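Beta-glycosidase (Bacteroides caccae, PDB 6T2R) probably acts as a family 16 endo-beta-galactosidase that cleaves within mucin O-glycan chains, helping a gut bacterium to initiate mucin breakdown. Local coordinates at residues A[125-130]-A[233-238]; A[45-50]-A[95-100]. All coordinates share one frame; numbering follows the deposited sequence.

Contact 1: residues A[125-130]-A[233-238]; sequences AIWTLP and DMQLGG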
ATOM      1  N   ALA A 125      -5.934   1.984  -0.587  1.00 20.59           N
ATOM      2  CA  ALA A 125      -4.955   0.902  -0.386  1.00 22.25           C
ATOM      3  C   ALA A 125      -3.567   1.469  -0.116  1.00 23.00           C
ATOM      4  O   ALA A 125      -3.235   2.578  -0.596  1.00 22.49           O
ATOM      5  CB  ALA A 125      -4.935  -0.031  -1.581  1.00 23.07           C
ATOM      6  N   ILE A 126      -2.769   0.706   0.626  1.00 25.07           N
ATOM      7  CA  ILE A 126      -1.306   0.915   0.824  1.00 22.12           C
ATOM      8  C   ILE A 126      -0.658  -0.427   0.505  1.00 23.40           C
ATOM      9  O   ILE A 126      -1.031  -1.432   1.124  1.00 22.45           O
ATOM     10  CB  ILE A 126      -1.015   1.367   2.270  1.00 22.86           C
ATOM     11  CG1 ILE A 126      -1.763   2.658   2.611  1.00 21.08           C
ATOM     12  CG2 ILE A 126       0.481   1.476   2.502  1.00 23.84           C
ATOM     13  CD1 ILE A 126      -1.804   3.041   4.081  1.00 21.76           C
ATOM     14  N   TRP A 127       0.282  -0.469  -0.422  1.00 23.76           N
ATOM     15  CA  TRP A 127       0.712  -1.776  -0.932  1.00 22.23           C
ATOM     16  C   TRP A 127       2.013  -1.656  -1.689  1.00 22.13           C
ATOM     17  O   TRP A 127       2.416  -0.512  -2.024  1.00 23.97           O
ATOM     18  CB  TRP A 127      -0.422  -2.376  -1.759  1.00 23.26           C
ATOM     19  CG  TRP A 127      -0.907  -1.603  -2.946  1.00 25.27           C
ATOM     20  CD1 TRP A 127      -1.475  -0.356  -2.990  1.00 25.48           C
ATOM     21  CD2 TRP A 127      -1.031  -2.135  -4.282  1.00 24.74           C
ATOM     22  NE1 TRP A 127      -1.889  -0.065  -4.269  1.00 23.51           N
ATOM     23  CE2 TRP A 127      -1.622  -1.130  -5.076  1.00 22.66           C
ATOM     24  CE3 TRP A 127      -0.670  -3.358  -4.875  1.00 25.30           C
ATOM     25  CZ2 TRP A 127      -1.869  -1.315  -6.426  1.00 23.76           C
ATOM     26  CZ3 TRP A 127      -0.909  -3.544  -6.220  1.00 24.31           C
ATOM     27  CH2 TRP A 127      -1.506  -2.529  -6.971  1.00 27.41           C
ATOM     28  N   THR A 128       2.650  -2.805  -1.912  1.00 24.07           N
ATOM     29  CA  THR A 128       3.936  -2.890  -2.617  1.00 24.14           C
ATOM     30  C   THR A 128       3.906  -3.963  -3.703  1.00 24.52           C
ATOM     31  O   THR A 128       3.192  -4.959  -3.580  1.00 23.60           O
ATOM     32  CB  THR A 128       5.100  -3.129  -1.653  1.00 25.04           C
ATOM     33  OG1 THR A 128       5.094  -4.508  -1.274  1.00 23.07           O
ATOM     34  CG2 THR A 128       5.053  -2.177  -0.477  1.00 23.93           C
ATOM     35  N   LEU A 129       4.691  -3.675  -4.736  1.00 24.55           N
ATOM     36  CA  LEU A 129       4.942  -4.467  -5.957  1.00 24.30           C
ATOM     37  C   LEU A 129       6.450  -4.529  -6.154  1.00 24.62           C
ATOM     38  O   LEU A 129       7.166  -3.726  -5.577  1.00 23.93           O
ATOM     39  CB  LEU A 129       4.235  -3.785  -7.133  1.00 24.72           C
ATOM     40  CG  LEU A 129       2.715  -3.952  -7.143  1.00 24.15           C
ATOM     41  CD1 LEU A 129       2.135  -3.242  -8.332  1.00 23.57           C
ATOM     42  CD2 LEU A 129       2.318  -5.426  -7.128  1.00 23.00           C
ATOM     43  N   PRO A 130       6.972  -5.497  -6.937  1.00 24.94           N
ATOM     44  CA  PRO A 130       8.399  -5.542  -7.247  1.00 24.57           C
ATOM     45  C   PRO A 130       8.884  -4.264  -7.925  1.00 23.33           C
ATOM     46  O   PRO A 130       8.246  -3.790  -8.862  1.00 21.73           O
ATOM     47  CB  PRO A 130       8.551  -6.765  -8.167  1.00 28.97           C
ATOM     48  CG  PRO A 130       7.315  -7.602  -7.843  1.00 27.30           C
ATOM     49  CD  PRO A 130       6.224  -6.600  -7.541  1.00 24.22           C
ATOM     50  N   ASP A 233      -2.870   4.966  -2.526  1.00 21.80           N
ATOM     51  CA  ASP A 233      -3.791   5.511  -3.546  1.00 26.11           C
ATOM     52  C   ASP A 233      -5.226   5.265  -3.131  1.00 25.93           C
ATOM     53  O   ASP A 233      -5.530   4.180  -2.609  1.00 27.84           O
ATOM     54  CB  ASP A 233      -3.491   4.922  -4.937  1.00 29.60           C
ATOM     55  CG  ASP A 233      -3.794   3.433  -5.041  1.00 27.61           C
ATOM     56  OD1 ASP A 233      -3.007   2.626  -4.496  1.00 26.65           O
ATOM     57  OD2 ASP A 233      -4.852   3.105  -5.604  1.00 30.13           O
ATOM     58  N   MET A 234      -6.040   6.293  -3.341  1.00 27.33           N
ATOM     59  CA  MET A 234      -7.503   6.228  -3.269  1.00 26.47           C
ATOM     60  C   MET A 234      -7.968   5.412  -4.475  1.00 26.72           C
ATOM     61  O   MET A 234      -7.306   5.437  -5.554  1.00 25.56           O
ATOM     62  CB  MET A 234      -8.118   7.633  -3.281  1.00 30.41           C
ATOM     63  CG  MET A 234      -9.638   7.658  -3.179  1.00 27.21           C
ATOM     64  SD  MET A 234     -10.303   6.707  -1.817  1.00 30.46           S
ATOM     65  CE  MET A 234      -9.769   7.669  -0.402  1.00 31.63           C
ATOM     66  N   GLN A 235      -9.059   4.696  -4.257  1.00 23.54           N
ATOM     67  CA  GLN A 235      -9.650   3.753  -5.214  1.00 25.46           C
ATOM     68  C   GLN A 235     -11.164   3.880  -5.025  1.00 25.47           C
ATOM     69  O   GLN A 235     -11.629   4.037  -3.850  1.00 25.21           O
ATOM     70  CB  GLN A 235      -9.105   2.338  -4.954  1.00 23.18           C
ATOM     71  CG  GLN A 235      -7.622   2.213  -5.238  1.00 24.96           C
ATOM     72  CD  GLN A 235      -6.988   0.876  -4.921  1.00 25.52           C
ATOM     73  OE1 GLN A 235      -7.589  -0.036  -4.352  1.00 26.99           O
ATOM     74  NE2 GLN A 235      -5.728   0.791  -5.242  1.00 20.30           N
ATOM     75  N   LEU A 236     -11.900   3.818  -6.133  1.00 28.89           N
ATOM     76  CA  LEU A 236     -13.387   3.898  -6.130  1.00 33.05           C
ATOM     77  C   LEU A 236     -13.977   2.849  -7.082  1.00 31.47           C
ATOM     78  O   LEU A 236     -13.614   2.867  -8.284  1.00 32.56           O
ATOM     79  CB  LEU A 236     -13.811   5.314  -6.548  1.00 35.55           C
ATOM     80  CG  LEU A 236     -13.697   6.392  -5.471  1.00 37.49           C
ATOM     81  CD1 LEU A 236     -13.992   7.775  -6.064  1.00 37.71           C
ATOM     82  CD2 LEU A 236     -14.623   6.093  -4.298  1.00 36.90           C
ATOM     83  N   GLY A 237     -14.811   1.950  -6.546  1.00 32.31           N
ATOM     84  CA  GLY A 237     -15.547   0.924  -7.311  1.00 35.45           C
ATOM     85  C   GLY A 237     -14.705  -0.281  -7.728  1.00 35.35           C
ATOM     86  O   GLY A 237     -13.449  -0.219  -7.744  1.00 31.80           O
ATOM     87  N   GLY A 238     -15.410  -1.344  -8.112  1.00 32.44           N
ATOM     88  CA  GLY A 238     -14.856  -2.633  -8.560  1.00 32.09           C
ATOM     89  C   GLY A 238     -15.718  -3.762  -8.028  1.00 36.67           C
ATOM     90  O   GLY A 238     -16.671  -3.493  -7.256  1.00 32.72           O
TER
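Asp233 meets the strand 125-130 with both its backbone and its carboxylate. Its main chain forms an antiparallel hydrogen-bonded pair with Ala125: Ala125 N reaches Asp233 O at 3.0 Å, and Asp233 N returns the bond to Ala125 O at 3.1 Å. The side chain leaves the backbone with CG lodged between N and the carbonyl carbon (chi1 67°), which brings OD1 across to the edge of the Trp127 indole. There Trp127 NE1 donates to Asp233 OD1 over 2.9 Å; the oxygen lies in the ring plane, although the carboxylate as a whole is turned 52° from it. The strand 228-233 ends here, and Met234 is the step between Asp233 and Gln235. Gln235 turns back toward Ala125 and Trp127, and its extended chain carries the amide alongside the methyl of Ala125, whose CB is 3.8 Å from both Gln235 NE2 and Gln235 OE1. NE2 also approaches the syn side of Asp233 OD2, but the modelled separation is too short to be trusted and the pairing is doubtful. Trp57 packs edge-to-face on the Trp127 ring and also touches Asp233 and Gln235. Trp127 further contacts Glu143 and Asp145, the first two acids of a sequence that matches the Glu-X-Asp-X-X-Glu signature of family 16, which in relatives supplies the catalytic acids. Nearly straight at 160° and in the plane of the indole, the bond from Trp127 NE1 to the buried carboxylate probably fixes the rotation of the ring beside those acids.

Contact 2: residues A[45-50]-A[95-100]; sequences SVWSRI and GGLWTK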
ATOM      1  N   SER A  45      11.611  13.397  -6.152  1.00 30.74           N
ATOM      2  CA  SER A  45      12.701  12.403  -6.200  1.00 30.92           C
ATOM      3  C   SER A  45      12.222  11.083  -5.588  1.00 33.80           C
ATOM      4  O   SER A  45      12.951  10.103  -5.660  1.00 36.39           O
ATOM      5  CB  SER A  45      13.905  12.900  -5.499  1.00 30.42           C
ATOM      6  OG  SER A  45      13.709  12.825  -4.099  1.00 37.83           O
ATOM      7  N   VAL A  46      11.035  11.034  -5.009  1.00 33.10           N
ATOM      8  CA  VAL A  46      10.555   9.795  -4.348  1.00 31.71           C
ATOM      9  C   VAL A  46       9.258   9.345  -4.998  1.00 30.01           C
ATOM     10  O   VAL A  46       9.143   8.142  -5.231  1.00 27.17           O
ATOM     11  CB  VAL A  46      10.374  10.011  -2.835  1.00 34.62           C
ATOM     12  CG1 VAL A  46       9.586   8.877  -2.214  1.00 34.78           C
ATOM     13  CG2 VAL A  46      11.721  10.173  -2.147  1.00 34.98           C
ATOM     14  N   TRP A  47       8.328  10.281  -5.202  1.00 27.83           N
ATOM     15  CA  TRP A  47       6.917  10.032  -5.588  1.00 26.71           C
ATOM     16  C   TRP A  47       6.635  10.518  -7.016  1.00 29.10           C
ATOM     17  O   TRP A  47       7.255  11.506  -7.467  1.00 28.66           O
ATOM     18  CB  TRP A  47       5.967  10.725  -4.624  1.00 28.01           C
ATOM     19  CG  TRP A  47       6.113  10.283  -3.207  1.00 29.68           C
ATOM     20  CD1 TRP A  47       6.697  10.969  -2.185  1.00 31.50           C
ATOM     21  CD2 TRP A  47       5.643   9.056  -2.645  1.00 30.73           C
ATOM     22  NE1 TRP A  47       6.630  10.243  -1.024  1.00 32.24           N
ATOM     23  CE2 TRP A  47       5.976   9.075  -1.271  1.00 32.10           C
ATOM     24  CE3 TRP A  47       4.982   7.941  -3.160  1.00 30.57           C
ATOM     25  CZ2 TRP A  47       5.638   8.037  -0.403  1.00 30.95           C
ATOM     26  CZ3 TRP A  47       4.662   6.916  -2.303  1.00 29.86           C
ATOM     27  CH2 TRP A  47       5.001   6.953  -0.950  1.00 28.70           C
ATOM     28  N   SER A  48       5.725   9.823  -7.682  1.00 25.96           N
ATOM     29  CA  SER A  48       5.061  10.228  -8.940  1.00 26.51           C
ATOM     30  C   SER A  48       3.581   9.908  -8.778  1.00 27.76           C
ATOM     31  O   SER A  48       3.227   8.941  -7.998  1.00 26.41           O
ATOM     32  CB  SER A  48       5.659   9.504 -10.134  1.00 27.63           C
ATOM     33  OG  SER A  48       7.061   9.688 -10.221  1.00 25.11           O
ATOM     34  N   ARG A  49       2.739  10.678  -9.453  1.00 25.08           N
ATOM     35  CA  ARG A  49       1.288  10.395  -9.541  1.00 28.12           C
ATOM     36  C   ARG A  49       1.091   9.109 -10.327  1.00 28.88           C
ATOM     37  O   ARG A  49       1.885   8.833 -11.269  1.00 28.44           O
ATOM     38  CB  ARG A  49       0.512  11.559 -10.164  1.00 27.49           C
ATOM     39  CG  ARG A  49       0.535  12.819  -9.313  1.00 29.77           C
ATOM     40  CD  ARG A  49      -0.420  13.894  -9.824  1.00 31.29           C
ATOM     41  NE  ARG A  49      -0.393  15.018  -8.903  1.00 33.95           N
ATOM     42  CZ  ARG A  49      -0.947  16.212  -9.109  1.00 31.94           C
ATOM     43  NH1 ARG A  49      -1.645  16.472 -10.193  1.00 28.22           N
ATOM     44  NH2 ARG A  49      -0.839  17.132  -8.186  1.00 34.03           N
ATOM     45  N   ILE A  50       0.074   8.342  -9.950  1.00 26.09           N
ATOM     46  CA  ILE A  50      -0.170   7.036 -10.606  1.00 26.45           C
ATOM     47  C   ILE A  50      -1.002   7.296 -11.854  1.00 29.44           C
ATOM     48  O   ILE A  50      -2.096   7.844 -11.778  1.00 29.37           O
ATOM     49  CB  ILE A  50      -0.859   6.037  -9.655  1.00 26.54           C
ATOM     50  CG1 ILE A  50      -0.003   5.678  -8.429  1.00 28.75           C
ATOM     51  CG2 ILE A  50      -1.285   4.805 -10.428  1.00 26.33           C
ATOM     52  CD1 ILE A  50      -0.765   4.938  -7.354  1.00 27.36           C
ATOM     53  N   GLY A  95      -6.772   9.953  -6.668  1.00 25.39           N
ATOM     54  CA  GLY A  95      -5.341  10.298  -6.572  1.00 25.56           C
ATOM     55  C   GLY A  95      -4.571   9.141  -5.964  1.00 27.18           C
ATOM     56  O   GLY A  95      -5.140   8.422  -5.097  1.00 27.69           O
ATOM     57  N   GLY A  96      -3.342   8.951  -6.437  1.00 26.74           N
ATOM     58  CA  GLY A  96      -2.385   7.939  -5.968  1.00 26.28           C
ATOM     59  C   GLY A  96      -0.960   8.366  -6.260  1.00 27.31           C
ATOM     60  O   GLY A  96      -0.744   9.086  -7.258  1.00 25.18           O
ATOM     61  N   LEU A  97      -0.044   8.006  -5.357  1.00 26.13           N
ATOM     62  CA  LEU A  97       1.406   8.191  -5.524  1.00 25.72           C
ATOM     63  C   LEU A  97       2.098   6.825  -5.458  1.00 26.05           C
ATOM     64  O   LEU A  97       1.639   5.953  -4.676  1.00 23.33           O
ATOM     65  CB  LEU A  97       1.944   9.089  -4.420  1.00 28.06           C
ATOM     66  CG  LEU A  97       1.463  10.543  -4.385  1.00 31.22           C
ATOM     67  CD1 LEU A  97       2.214  11.271  -3.277  1.00 32.00           C
ATOM     68  CD2 LEU A  97       1.683  11.279  -5.699  1.00 31.88           C
ATOM     69  N   TRP A  98       3.193   6.668  -6.209  1.00 24.06           N
ATOM     70  CA  TRP A  98       4.067   5.474  -6.121  1.00 26.64           C
ATOM     71  C   TRP A  98       5.539   5.862  -6.220  1.00 26.51           C
ATOM     72  O   TRP A  98       5.875   6.995  -6.630  1.00 25.56           O
ATOM     73  CB  TRP A  98       3.655   4.398  -7.125  1.00 26.05           C
ATOM     74  CG  TRP A  98       3.791   4.725  -8.583  1.00 27.47           C
ATOM     75  CD1 TRP A  98       4.560   5.681  -9.186  1.00 28.26           C
ATOM     76  CD2 TRP A  98       3.183   3.977  -9.646  1.00 27.93           C
ATOM     77  NE1 TRP A  98       4.433   5.602 -10.543  1.00 29.10           N
ATOM     78  CE2 TRP A  98       3.590   4.572 -10.856  1.00 26.98           C
ATOM     79  CE3 TRP A  98       2.332   2.866  -9.677  1.00 26.62           C
ATOM     80  CZ2 TRP A  98       3.186   4.086 -12.091  1.00 27.44           C
ATOM     81  CZ3 TRP A  98       1.910   2.400 -10.900  1.00 27.85           C
ATOM     82  CH2 TRP A  98       2.344   2.995 -12.090  1.00 28.85           C
ATOM     83  N   THR A  99       6.385   4.996  -5.709  1.00 25.80           N
ATOM     84  CA  THR A  99       7.843   5.236  -5.666  1.00 27.06           C
ATOM     85  C   THR A  99       8.495   4.499  -6.833  1.00 26.03           C
ATOM     86  O   THR A  99       9.732   4.401  -6.811  1.00 25.91           O
ATOM     87  CB  THR A  99       8.515   4.748  -4.378  1.00 27.37           C
ATOM     88  OG1 THR A  99       8.467   3.322  -4.256  1.00 26.90           O
ATOM     89  CG2 THR A  99       7.940   5.411  -3.156  1.00 28.49           C
ATOM     90  N   LYS A 100       7.689   3.983  -7.763  1.00 24.50           N
ATOM     91  CA  LYS A 100       8.206   3.261  -8.933  1.00 27.67           C
ATOM     92  C   LYS A 100       9.304   4.101  -9.592  1.00 27.65           C
ATOM     93  O   LYS A 100       9.081   5.276  -9.828  1.00 26.07           O
ATOM     94  CB  LYS A 100       7.116   2.970  -9.963  1.00 31.55           C
ATOM     95  CG  LYS A 100       7.622   2.182 -11.175  1.00 33.60           C
ATOM     96  CD  LYS A 100       6.625   2.084 -12.308  1.00 39.00           C
ATOM     97  CE  LYS A 100       5.423   1.269 -11.913  1.00 40.06           C
ATOM     98  NZ  LYS A 100       4.674   0.818 -13.100  1.00 44.02           N
TER
HETATM   99  O   HOH W   1       7.653   7.338  -8.660  1.00 35.98           O
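Two tryptophans, one from each segment, are sandwiched by aliphatic groups. On one face of Trp47 lie Thr99 CG2, 3.9 Å from the centroid of the six-membered ring in a CH-pi contact, and Val46 CG1; Leu97 CD1 lies on the opposite face, and Trp98 N is at the edge. Leu97 CB also presses on Trp47 CE3 at 3.5 Å, the two side chains crossing at about a right angle. The Trp98 indole has Lys100 CE on one face and Ile50 on the other, with Ile50 CG1 3.8 Å from Trp98 CD2 and CG2 making a CH-pi contact with the six-membered ring. Ile50 CD1 continues over Gly96, 3.7 Å from its CA. Between the rings runs a short antiparallel ladder: Ser48 and Trp98 exchange two backbone bonds, Ser48 N to Trp98 O at 3.0 Å and Trp98 N to Ser48 O at 2.9 Å. Ile50 N then bonds to Gly96 O from well above the carbonyl plane. A water oxygen is 2.7 Å from Trp98 O, to which it donates; it also donates to Lys100 O and accepts from Ser48 OG. Polar ends find partners outside the two segments: Trp47 NE1 in Asp35, Ser48 OG in Lys102, and Arg49 in Asp65 through a salt bridge. Trp98 O thus takes a water bond besides its ladder bond, while Thr99 and Leu97 on opposite faces of Trp47, and Ile50 on one face of Trp98, hold the short strand to its neighbour.

The two contacts lie side by side in the beta-jelly-roll fold of family 16, their centres about 12 Å apart. Strands 48-49, 92-98, 228-233 and 125-130 are neighbours in that order; contact 2 joins the first two, and contact 1 joins 125-130 to the end of 228-233 and the loop that follows. They meet directly: Met234 N probably bonds to Gly95 O, and Asp233 CB packs against Gly96 CA and Ile50 CD1. Along the chain they come in series, contact 2 being complete before contact 1 begins. Because 125-130 also pairs with 143-145 and 147-148, which together carry the signature, the shared sheet connects the short strand 48-49 to the probable catalytic region.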